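Long-range contacts in lysyl-trna-dependent l-ysyl-phosphatidylgycerol synthase (Bacillus licheniformis, PDB 4V36), which transfers lysine from lysyl-tRNA to phosphatidylglycerol, giving a lysyl-lipid that is linked to bacterial resistance: residues V168-E178 and D224-A232; I212-I223 and W247-N257. All coordinates share one frame; numbering follows the deposited sequence. Where two conformers were deposited one is given.

In the fold
Following the chain from its N terminus, helix 159-173 runs into the loop up to Glu-178, the first half of contact 1. Strand 206-213 then turns back through residues 214-219 into strand 220-228; this turn and the start of the strand form the first half of contact 2. The end of the strand and the turn after it, 224-232, close a loop onto helix 159-173 in contact 1. Helix 236-251 and strand 255-261 follow, and residues 247-257 return to 212-223 to complete contact 2. The contacts therefore cross rather than nest, and strand 220-228 serves both: at its start it pairs with strand 255-261, and past a corner at Asp-224 it crosses helix 159-173, beside the bound lysine amide.

Contact 1: V168-E178 and D224-A232; sequences VSDEWLGRKKE and DLMRYSKKA. With LYN (2,6-diamino-hexanoic acid amide), chain C.
The side chain of Arg-227 meets Ser-169, Trp-172, Leu-173 and Glu-178. Extended from CG to NE, it carries the guanidinium end-on into a bidentate salt bridge with Glu-178: NH2 lies 2.6 Å from OE1, on the syn lone pair, and NH1 2.8 Å from OE2, which lies in the guanidinium plane. The carboxylate and guanidinium planes are 33° apart. Ser-169 is short enough to sit beside the guanidinium edge, and its OG, turned away from the backbone N (chi1 176°), accepts from NH1 at 2.6 Å. Leu-173 covers one guanidinium face and Leu-225 the other. Phe-186 N also binds Glu-178 OE2, helping to fix the carboxylate.

Trp-172 lies across the arginine's aliphatic part, indole and guanidinium nearly parallel, with Arg-227 CG 3.8 Å from the centroid of the Trp-172 six-membered ring, a CH-pi contact. The indole edge points at the face of Tyr-228 in a T-shaped pair, planes at 78°. Val-168, compact and branched, packs CG1 3.6 Å from Arg-227 O. Trp-172 CH2 lies 3.4 Å from LYN CB: helix and strand, crossing nearly at right angles, build one wall of the pocket that binds the lysine amide, probably where the lysyl group of lysyl-tRNA is held.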
loop_
_atom_site.group_PDB
_atom_site.type_symbol
_atom_site.label_atom_id
_atom_site.label_comp_id
_atom_site.label_asym_id
_atom_site.label_seq_id
_atom_site.Cartn_x
_atom_site.Cartn_y
_atom_site.Cartn_z
ATOM N N VAL A 168 -17.632 10.159 6.350
ATOM C CA VAL A 168 -17.486 8.709 6.313
ATOM C C VAL A 168 -16.148 8.288 6.917
ATOM O O VAL A 168 -16.076 7.333 7.694
ATOM C CB VAL A 168 -17.594 8.170 4.872
ATOM C CG1 VAL A 168 -17.241 6.691 4.822
ATOM C CG2 VAL A 168 -18.991 8.414 4.317
ATOM N N SER A 169 -15.093 9.015 6.563
ATOM C CA SER A 169 -13.752 8.719 7.054
ATOM C C SER A 169 -13.643 8.907 8.565
ATOM O O SER A 169 -13.150 8.026 9.269
ATOM C CB SER A 169 -12.719 9.596 6.344
ATOM O OG SER A 169 -11.422 9.389 6.875
ATOM N N ASP A 170 -14.103 10.056 9.056
ATOM C CA ASP A 170 -14.057 10.360 10.485
ATOM C C ASP A 170 -14.823 9.328 11.305
ATOM O O ASP A 170 -14.381 8.925 12.381
ATOM C CB ASP A 170 -14.622 11.756 10.761
ATOM C CG ASP A 170 -13.684 12.863 10.323
ATOM O OD1 ASP A 170 -12.484 12.585 10.121
ATOM O OD2 ASP A 170 -14.149 14.016 10.189
ATOM N N GLU A 171 -15.973 8.908 10.791
ATOM C CA GLU A 171 -16.802 7.923 11.473
ATOM C C GLU A 171 -16.110 6.563 11.494
ATOM O O GLU A 171 -16.201 5.819 12.471
ATOM C CB GLU A 171 -18.170 7.822 10.794
ATOM C CG GLU A 171 -19.219 7.074 11.597
ATOM C CD GLU A 171 -20.615 7.255 11.031
ATOM O OE1 GLU A 171 -20.742 7.858 9.944
ATOM O OE2 GLU A 171 -21.586 6.799 11.670
ATOM N N TRP A 172 -15.408 6.254 10.410
ATOM C CA TRP A 172 -14.680 4.998 10.289
ATOM C C TRP A 172 -13.474 4.961 11.225
ATOM O O TRP A 172 -13.181 3.930 11.830
ATOM C CB TRP A 172 -14.233 4.789 8.840
ATOM C CG TRP A 172 -13.550 3.483 8.587
ATOM C CD1 TRP A 172 -14.148 2.283 8.330
ATOM C CD2 TRP A 172 -12.137 3.245 8.547
ATOM N NE1 TRP A 172 -13.196 1.311 8.141
ATOM C CE2 TRP A 172 -11.954 1.876 8.267
ATOM C CE3 TRP A 172 -11.011 4.054 8.725
ATOM C CZ2 TRP A 172 -10.690 1.298 8.161
ATOM C CZ3 TRP A 172 -9.757 3.478 8.618
ATOM C CH2 TRP A 172 -9.608 2.114 8.340
ATOM N N LEU A 173 -12.783 6.092 11.340
ATOM C CA LEU A 173 -11.588 6.188 12.172
ATOM C C LEU A 173 -11.902 6.067 13.658
ATOM O O LEU A 173 -11.156 5.439 14.410
ATOM C CB LEU A 173 -10.863 7.511 11.909
ATOM C CG LEU A 173 -10.094 7.630 10.594
ATOM C CD1 LEU A 173 -9.564 9.043 10.421
ATOM C CD2 LEU A 173 -8.953 6.623 10.555
ATOM N N GLY A 174 -13.008 6.673 14.078
ATOM C CA GLY A 174 -13.367 6.693 15.482
ATOM C C GLY A 174 -12.378 7.529 16.270
ATOM O O GLY A 174 -12.102 8.672 15.912
ATOM N N ARG A 175 -11.831 6.955 17.337
ATOM C CA ARG A 175 -10.866 7.669 18.164
ATOM C C ARG A 175 -9.443 7.474 17.646
ATOM O O ARG A 175 -8.491 8.006 18.212
ATOM C CB ARG A 175 -10.959 7.210 19.620
ATOM C CG ARG A 175 -10.341 5.847 19.884
ATOM C CD ARG A 175 -10.397 5.476 21.360
ATOM N NE ARG A 175 -11.730 5.051 21.780
ATOM C CZ ARG A 175 -12.625 5.847 22.356
ATOM N NH1 ARG A 175 -12.334 7.119 22.589
ATOM N NH2 ARG A 175 -13.812 5.369 22.702
ATOM N N LYS A 176 -9.304 6.708 16.568
ATOM C CA LYS A 176 -7.991 6.441 15.991
ATOM C C LYS A 176 -7.516 7.591 15.109
ATOM O O LYS A 176 -8.316 8.261 14.457
ATOM C CB LYS A 176 -8.011 5.143 15.183
ATOM C CG LYS A 176 -8.206 3.889 16.018
ATOM C CD LYS A 176 -8.073 2.636 15.165
ATOM C CE LYS A 176 -8.179 1.377 16.012
ATOM N NZ LYS A 176 -8.011 0.144 15.197
ATOM N N LYS A 177 -6.207 7.815 15.099
ATOM C CA LYS A 177 -5.614 8.827 14.237
ATOM C C LYS A 177 -5.013 8.179 12.999
ATOM O O LYS A 177 -4.880 6.958 12.928
ATOM C CB LYS A 177 -4.553 9.628 14.991
ATOM C CG LYS A 177 -5.116 10.509 16.091
ATOM C CD LYS A 177 -6.078 11.546 15.535
ATOM C CE LYS A 177 -6.703 12.371 16.647
ATOM N NZ LYS A 177 -5.672 13.063 17.470
ATOM N N GLU A 178 -4.651 9.006 12.024
ATOM C CA GLU A 178 -4.157 8.512 10.744
ATOM C C GLU A 178 -2.752 7.925 10.838
ATOM O O GLU A 178 -1.920 8.394 11.613
ATOM C CB GLU A 178 -4.172 9.635 9.703
ATOM C CG GLU A 178 -5.562 10.157 9.350
ATOM C CD GLU A 178 -6.291 9.285 8.343
ATOM O OE1 GLU A 178 -5.954 8.088 8.219
ATOM O OE2 GLU A 178 -7.202 9.804 7.664
ATOM N N ASP A 224 -6.138 2.190 -1.879
ATOM C CA ASP A 224 -5.328 2.559 -0.732
ATOM C C ASP A 224 -6.217 2.656 0.500
ATOM O O ASP A 224 -6.071 1.886 1.448
ATOM C CB ASP A 224 -4.604 3.879 -0.994
ATOM C CG ASP A 224 -3.683 4.276 0.137
ATOM O OD1 ASP A 224 -3.308 3.401 0.947
ATOM O OD2 ASP A 224 -3.326 5.469 0.208
ATOM N N LEU A 225 -7.149 3.600 0.469
ATOM C CA LEU A 225 -8.112 3.762 1.546
ATOM C C LEU A 225 -9.392 2.992 1.245
ATOM O O LEU A 225 -9.860 2.971 0.107
ATOM C CB LEU A 225 -8.438 5.245 1.767
ATOM C CG LEU A 225 -7.473 6.112 2.580
ATOM C CD1 LEU A 225 -6.136 6.300 1.875
ATOM C CD2 LEU A 225 -8.113 7.458 2.880
ATOM N N MET A 226 -9.940 2.346 2.268
ATOM C CA MET A 226 -11.272 1.756 2.191
ATOM C C MET A 226 -11.996 2.023 3.502
ATOM O O MET A 226 -11.712 1.390 4.519
ATOM C CB MET A 226 -11.216 0.254 1.908
ATOM C CG MET A 226 -12.573 -0.430 2.042
ATOM S SD MET A 226 -12.551 -2.214 1.783
ATOM C CE MET A 226 -12.582 -2.306 -0.005
ATOM N N ARG A 227 -12.919 2.977 3.481
ATOM C CA ARG A 227 -13.575 3.414 4.705
ATOM C C ARG A 227 -15.086 3.470 4.541
ATOM O O ARG A 227 -15.594 3.779 3.464
ATOM C CB ARG A 227 -13.023 4.776 5.135
ATOM C CG ARG A 227 -11.510 4.756 5.318
ATOM C CD ARG A 227 -10.932 6.077 5.777
ATOM N NE ARG A 227 -9.492 5.948 5.980
ATOM C CZ ARG A 227 -8.703 6.918 6.428
ATOM N NH1 ARG A 227 -9.210 8.106 6.728
ATOM N NH2 ARG A 227 -7.405 6.696 6.578
ATOM N N TYR A 228 -15.799 3.159 5.618
ATOM C CA TYR A 228 -17.253 3.092 5.583
ATOM C C TYR A 228 -17.872 3.615 6.875
ATOM O O TYR A 228 -17.255 3.556 7.937
ATOM C CB TYR A 228 -17.709 1.655 5.324
ATOM C CG TYR A 228 -17.041 0.631 6.218
ATOM C CD1 TYR A 228 -17.521 0.376 7.494
ATOM C CD2 TYR A 228 -15.932 -0.081 5.780
ATOM C CE1 TYR A 228 -16.914 -0.557 8.314
ATOM C CE2 TYR A 228 -15.319 -1.017 6.593
ATOM C CZ TYR A 228 -15.814 -1.250 7.858
ATOM O OH TYR A 228 -15.208 -2.180 8.670
ATOM N N SER A 229 -19.094 4.126 6.775
ATOM C CA SER A 229 -19.805 4.648 7.938
ATOM C C SER A 229 -20.484 3.526 8.720
ATOM O O SER A 229 -20.466 2.369 8.301
ATOM C CB SER A 229 -20.835 5.694 7.509
ATOM O OG SER A 229 -21.738 5.157 6.559
ATOM N N LYS A 230 -21.086 3.875 9.853
ATOM C CA LYS A 230 -21.710 2.884 10.723
ATOM C C LYS A 230 -23.017 2.351 10.146
ATOM O O LYS A 230 -23.509 1.308 10.575
ATOM C CB LYS A 230 -21.961 3.474 12.114
ATOM C CG LYS A 230 -20.705 3.934 12.835
ATOM C CD LYS A 230 -19.668 2.826 12.906
ATOM C CE LYS A 230 -18.380 3.313 13.550
ATOM N NZ LYS A 230 -17.284 2.310 13.432
ATOM N N LYS A 231 -23.580 3.065 9.177
ATOM C CA LYS A 231 -24.833 2.642 8.562
ATOM C C LYS A 231 -24.587 1.687 7.398
ATOM O O LYS A 231 -25.527 1.237 6.744
ATOM C CB LYS A 231 -25.643 3.850 8.089
ATOM C CG LYS A 231 -24.973 4.674 7.004
ATOM C CD LYS A 231 -25.951 5.662 6.389
ATOM C CE LYS A 231 -26.596 6.542 7.449
ATOM N NZ LYS A 231 -25.597 7.392 8.152
ATOM N N ALA A 232 -23.318 1.383 7.142
ATOM C CA ALA A 232 -22.962 0.408 6.120
ATOM C C ALA A 232 -23.282 -1.000 6.611
ATOM O O ALA A 232 -22.949 -1.355 7.742
ATOM C CB ALA A 232 -21.493 0.527 5.756
HETATM N N LYN C . -7.963 2.891 5.016
HETATM C CA LYN C . -6.740 3.485 5.525
HETATM C CB LYN C . -6.613 3.192 7.017
HETATM C CG LYN C . -5.311 3.726 7.602
HETATM C CD LYN C . -5.480 4.099 9.071
HETATM C CE LYN C . -5.862 2.892 9.919
HETATM N NZ LYN C . -6.051 3.314 11.333
HETATM C C LYN C . -5.555 2.931 4.787
HETATM O O LYN C . -5.505 1.735 4.544
HETATM N NT LYN C . -4.588 3.764 4.403
#

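Contact 2: I212-I223 and W247-N257; sequences IMPMYREGEISI and WGKEQGYTAFN
Asn-257 N donates to Ile-221 O at 2.8 Å and Ala-255 N to Gly-219 O at 2.8 Å, both nearly straight; Ile-221 N binds Ala-255 O between them. Thr-254 N also approaches Gly-219 O, but at 2.5 Å this bond is suspiciously short. Gly-219, with no side chain, lets the two backbones come close at Thr-254. On the face with Glu-220 and Asn-257, a weak bond runs from Asn-257 ND2 to Glu-220 OE2, carboxylate and amide planes 74° apart. Glu-220 is held mainly by a salt bridge to Arg-307, while Asn-257 bonds Gly-259 through OD1 and donates from ND2 to Glu-118.

Strands 220-228 and 255-261 are the two parallel, neighbouring strands of a beta-alpha-beta crossover through helix 236-251. A Schellman motif ends that helix at Gly-252, whose positive phi suits glycine, and leads the chain into Tyr-253.

On the other face Ile-221 fills the angle between sheet and helix. With CG1 between the backbone N and carbonyl carbon (chi1 51°), CG2 sits over the Tyr-253 ring, 3.5 Å from its centroid, and CD1 runs past Tyr-253 CD2 to the edge of Trp-247, 3.9 Å from CZ3. Ile-221 CG1 touches Phe-256 CD2 at 3.6 Å. The flat Phe-256 ring lies against the strand backbone, with Ser-222 CA over its face in a CH-pi contact, and Ile-223 CG2 packs 3.8 Å from Phe-256 CZ.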
loop_
_atom_site.group_PDB
_atom_site.type_symbol
_atom_site.label_atom_id
_atom_site.label_comp_id
_atom_site.label_asym_id
_atom_site.label_seq_id
_atom_site.Cartn_x
_atom_site.Cartn_y
_atom_site.Cartn_z
ATOM N N ILE A 212 -8.819 4.691 -6.070
ATOM C CA ILE A 212 -8.232 3.745 -7.015
ATOM C C ILE A 212 -6.813 4.146 -7.405
ATOM O O ILE A 212 -6.599 5.202 -7.999
ATOM C CB ILE A 212 -9.086 3.625 -8.292
ATOM C CG1 ILE A 212 -10.565 3.464 -7.934
ATOM C CG2 ILE A 212 -8.605 2.466 -9.151
ATOM C CD1 ILE A 212 -10.862 2.228 -7.120
ATOM N N MET A 213 -5.850 3.287 -7.087
ATOM C CA MET A 213 -4.439 3.605 -7.287
ATOM C C MET A 213 -3.931 3.258 -8.683
ATOM O O MET A 213 -4.244 2.192 -9.215
ATOM C CB MET A 213 -3.591 2.886 -6.233
ATOM C CG MET A 213 -3.887 3.303 -4.797
ATOM S SD MET A 213 -3.460 5.021 -4.434
ATOM C CE MET A 213 -5.016 5.861 -4.735
ATOM N N PRO A 214 -3.174 4.187 -9.293
ATOM C CA PRO A 214 -2.765 4.166 -10.704
ATOM C C PRO A 214 -2.112 2.868 -11.170
ATOM O O PRO A 214 -1.473 2.164 -10.388
ATOM C CB PRO A 214 -1.761 5.319 -10.786
ATOM C CG PRO A 214 -2.200 6.259 -9.728
ATOM C CD PRO A 214 -2.681 5.392 -8.603
ATOM N N MET A 215 -2.283 2.569 -12.454
ATOM C CA MET A 215 -1.647 1.415 -13.075
ATOM C C MET A 215 -0.172 1.690 -13.350
ATOM O O MET A 215 0.169 2.426 -14.277
ATOM C CB MET A 215 -2.361 1.044 -14.376
ATOM C CG MET A 215 -1.640 -0.007 -15.203
ATOM S SD MET A 215 -1.940 0.170 -16.973
ATOM C CE MET A 215 -3.678 -0.245 -17.071
ATOM N N TYR A 216 0.698 1.106 -12.535
ATOM C CA TYR A 216 2.135 1.221 -12.746
ATOM C C TYR A 216 2.719 -0.138 -13.109
ATOM O O TYR A 216 3.924 -0.362 -13.004
ATOM C CB TYR A 216 2.825 1.791 -11.505
ATOM C CG TYR A 216 2.523 3.253 -11.256
ATOM C CD1 TYR A 216 2.099 4.080 -12.288
ATOM C CD2 TYR A 216 2.662 3.806 -9.989
ATOM C CE1 TYR A 216 1.822 5.416 -12.066
ATOM C CE2 TYR A 216 2.386 5.141 -9.757
ATOM C CZ TYR A 216 1.966 5.941 -10.800
ATOM O OH TYR A 216 1.690 7.270 -10.578
ATOM N N ARG A 217 1.843 -1.042 -13.534
ATOM C CA ARG A 217 2.247 -2.381 -13.941
ATOM C C ARG A 217 1.553 -2.752 -15.251
ATOM O O ARG A 217 1.371 -1.902 -16.124
ATOM C CB ARG A 217 1.915 -3.398 -12.846
ATOM C CG ARG A 217 2.914 -4.540 -12.719
ATOM C CD ARG A 217 2.484 -5.524 -11.642
ATOM N NE ARG A 217 3.484 -6.564 -11.417
ATOM C CZ ARG A 217 4.450 -6.485 -10.507
ATOM N NH1 ARG A 217 4.550 -5.413 -9.733
ATOM N NH2 ARG A 217 5.317 -7.479 -10.370
ATOM N N GLU A 218 1.164 -4.016 -15.382
ATOM C CA GLU A 218 0.458 -4.483 -16.569
ATOM C C GLU A 218 -1.000 -4.047 -16.525
ATOM O O GLU A 218 -1.316 -2.881 -16.757
ATOM C CB GLU A 218 0.553 -6.005 -16.691
ATOM N N GLY A 219 -1.886 -4.989 -16.226
ATOM C CA GLY A 219 -3.296 -4.683 -16.082
ATOM C C GLY A 219 -3.715 -4.794 -14.630
ATOM O O GLY A 219 -4.769 -5.346 -14.318
ATOM N N GLU A 220 -2.880 -4.263 -13.744
ATOM C CA GLU A 220 -3.117 -4.376 -12.311
ATOM C C GLU A 220 -3.489 -3.038 -11.682
ATOM O O GLU A 220 -2.852 -2.017 -11.943
ATOM C CB GLU A 220 -1.882 -4.955 -11.613
ATOM C CG GLU A 220 -1.966 -4.952 -10.095
ATOM C CD GLU A 220 -0.767 -5.610 -9.441
ATOM O OE1 GLU A 220 -0.221 -6.569 -10.026
ATOM O OE2 GLU A 220 -0.371 -5.166 -8.343
ATOM N N ILE A 221 -4.533 -3.053 -10.862
ATOM C CA ILE A 221 -4.907 -1.893 -10.066
ATOM C C ILE A 221 -5.026 -2.277 -8.600
ATOM O O ILE A 221 -4.912 -3.449 -8.242
ATOM C CB ILE A 221 -6.242 -1.277 -10.523
ATOM C CG1 ILE A 221 -7.319 -2.360 -10.626
ATOM C CG2 ILE A 221 -6.071 -0.551 -11.841
ATOM C CD1 ILE A 221 -8.705 -1.822 -10.900
ATOM N N SER A 222 -5.258 -1.278 -7.758
ATOM C CA SER A 222 -5.507 -1.511 -6.345
ATOM C C SER A 222 -6.108 -0.271 -5.712
ATOM O O SER A 222 -6.283 0.754 -6.369
ATOM C CB SER A 222 -4.222 -1.894 -5.614
ATOM O OG SER A 222 -3.660 -0.774 -4.952
ATOM N N ILE A 223 -6.422 -0.375 -4.427
ATOM C CA ILE A 223 -6.904 0.765 -3.673
ATOM C C ILE A 223 -5.965 1.037 -2.509
ATOM O O ILE A 223 -5.098 0.222 -2.192
ATOM C CB ILE A 223 -8.328 0.540 -3.147
ATOM C CG1 ILE A 223 -8.361 -0.683 -2.233
ATOM C CG2 ILE A 223 -9.299 0.366 -4.302
ATOM C CD1 ILE A 223 -9.722 -0.967 -1.655
ATOM N N TRP A 247 -15.943 -3.877 -11.616
ATOM C CA TRP A 247 -15.583 -2.659 -12.330
ATOM C C TRP A 247 -14.230 -2.797 -13.020
ATOM O O TRP A 247 -14.059 -2.364 -14.159
ATOM C CB TRP A 247 -15.568 -1.468 -11.369
ATOM C CG TRP A 247 -15.156 -0.180 -12.010
ATOM C CD1 TRP A 247 -15.966 0.711 -12.654
ATOM C CD2 TRP A 247 -13.834 0.366 -12.065
ATOM N NE1 TRP A 247 -15.227 1.778 -13.107
ATOM C CE2 TRP A 247 -13.917 1.590 -12.758
ATOM C CE3 TRP A 247 -12.588 -0.060 -11.594
ATOM C CZ2 TRP A 247 -12.801 2.390 -12.994
ATOM C CZ3 TRP A 247 -11.482 0.734 -11.829
ATOM C CH2 TRP A 247 -11.596 1.946 -12.523
ATOM N N GLY A 248 -13.273 -3.405 -12.323
ATOM C CA GLY A 248 -11.939 -3.600 -12.860
ATOM C C GLY A 248 -11.928 -4.502 -14.079
ATOM O O GLY A 248 -11.223 -4.239 -15.054
ATOM N N LYS A 249 -12.713 -5.573 -14.022
ATOM C CA LYS A 249 -12.834 -6.498 -15.142
ATOM C C LYS A 249 -13.507 -5.813 -16.326
ATOM O O LYS A 249 -13.173 -6.072 -17.482
ATOM C CB LYS A 249 -13.621 -7.744 -14.726
ATOM C CG LYS A 249 -13.775 -8.789 -15.822
ATOM C CD LYS A 249 -14.585 -9.979 -15.333
ATOM C CE LYS A 249 -14.733 -11.033 -16.417
ATOM N NZ LYS A 249 -13.414 -11.562 -16.858
ATOM N N GLU A 250 -14.452 -4.929 -16.022
ATOM C CA GLU A 250 -15.191 -4.203 -17.046
ATOM C C GLU A 250 -14.304 -3.194 -17.769
ATOM O O GLU A 250 -14.464 -2.961 -18.967
ATOM C CB GLU A 250 -16.398 -3.494 -16.425
ATOM C CG GLU A 250 -17.294 -2.776 -17.423
ATOM C CD GLU A 250 -18.096 -3.732 -18.288
ATOM O OE1 GLU A 250 -18.194 -4.926 -17.931
ATOM O OE2 GLU A 250 -18.632 -3.287 -19.325
ATOM N N GLN A 251 -13.366 -2.598 -17.039
ATOM C CA GLN A 251 -12.478 -1.596 -17.615
ATOM C C GLN A 251 -11.359 -2.234 -18.431
ATOM O O GLN A 251 -10.743 -1.580 -19.270
ATOM C CB GLN A 251 -11.887 -0.709 -16.517
ATOM C CG GLN A 251 -12.915 0.142 -15.790
ATOM C CD GLN A 251 -13.630 1.109 -16.712
ATOM O OE1 GLN A 251 -13.037 1.646 -17.649
ATOM N NE2 GLN A 251 -14.914 1.333 -16.454
ATOM N N GLY A 252 -11.097 -3.512 -18.178
ATOM C CA GLY A 252 -10.089 -4.239 -18.928
ATOM C C GLY A 252 -8.838 -4.547 -18.129
ATOM O O GLY A 252 -7.805 -4.906 -18.695
ATOM N N TYR A 253 -8.925 -4.406 -16.810
ATOM C CA TYR A 253 -7.798 -4.725 -15.942
ATOM C C TYR A 253 -7.706 -6.230 -15.719
ATOM O O TYR A 253 -8.721 -6.925 -15.682
ATOM C CB TYR A 253 -7.917 -3.993 -14.605
ATOM C CG TYR A 253 -7.862 -2.487 -14.730
ATOM C CD1 TYR A 253 -6.697 -1.846 -15.128
ATOM C CD2 TYR A 253 -8.975 -1.706 -14.445
ATOM C CE1 TYR A 253 -6.643 -0.469 -15.244
ATOM C CE2 TYR A 253 -8.928 -0.328 -14.556
ATOM C CZ TYR A 253 -7.759 0.284 -14.954
ATOM O OH TYR A 253 -7.709 1.655 -15.068
ATOM N N THR A 254 -6.483 -6.728 -15.570
ATOM C CA THR A 254 -6.244 -8.163 -15.460
ATOM C C THR A 254 -6.154 -8.627 -14.009
ATOM O O THR A 254 -6.657 -9.694 -13.658
ATOM C CB THR A 254 -4.948 -8.567 -16.196
ATOM O OG1 THR A 254 -4.998 -8.103 -17.552
ATOM C CG2 THR A 254 -4.774 -10.078 -16.191
ATOM N N ALA A 255 -5.517 -7.820 -13.165
ATOM C CA ALA A 255 -5.285 -8.212 -11.779
ATOM C C ALA A 255 -5.624 -7.098 -10.793
ATOM O O ALA A 255 -5.691 -5.925 -11.159
ATOM C CB ALA A 255 -3.838 -8.649 -11.595
ATOM N N PHE A 256 -5.839 -7.481 -9.538
ATOM C CA PHE A 256 -6.093 -6.518 -8.473
ATOM C C PHE A 256 -5.227 -6.827 -7.256
ATOM O O PHE A 256 -5.140 -7.974 -6.819
ATOM C CB PHE A 256 -7.572 -6.516 -8.079
ATOM C CG PHE A 256 -7.968 -5.349 -7.216
ATOM C CD1 PHE A 256 -7.776 -5.384 -5.843
ATOM C CD2 PHE A 256 -8.534 -4.218 -7.778
ATOM C CE1 PHE A 256 -8.139 -4.311 -5.049
ATOM C CE2 PHE A 256 -8.900 -3.141 -6.990
ATOM C CZ PHE A 256 -8.702 -3.188 -5.624
ATOM N N ASN A 257 -4.588 -5.796 -6.715
ATOM C CA ASN A 257 -3.767 -5.947 -5.521
ATOM C C ASN A 257 -4.581 -5.621 -4.274
ATOM O O ASN A 257 -4.943 -4.470 -4.046
ATOM C CB ASN A 257 -2.531 -5.047 -5.609
ATOM C CG ASN A 257 -1.467 -5.403 -4.585
ATOM O OD1 ASN A 257 -1.758 -5.970 -3.531
ATOM N ND2 ASN A 257 -0.219 -5.066 -4.892
#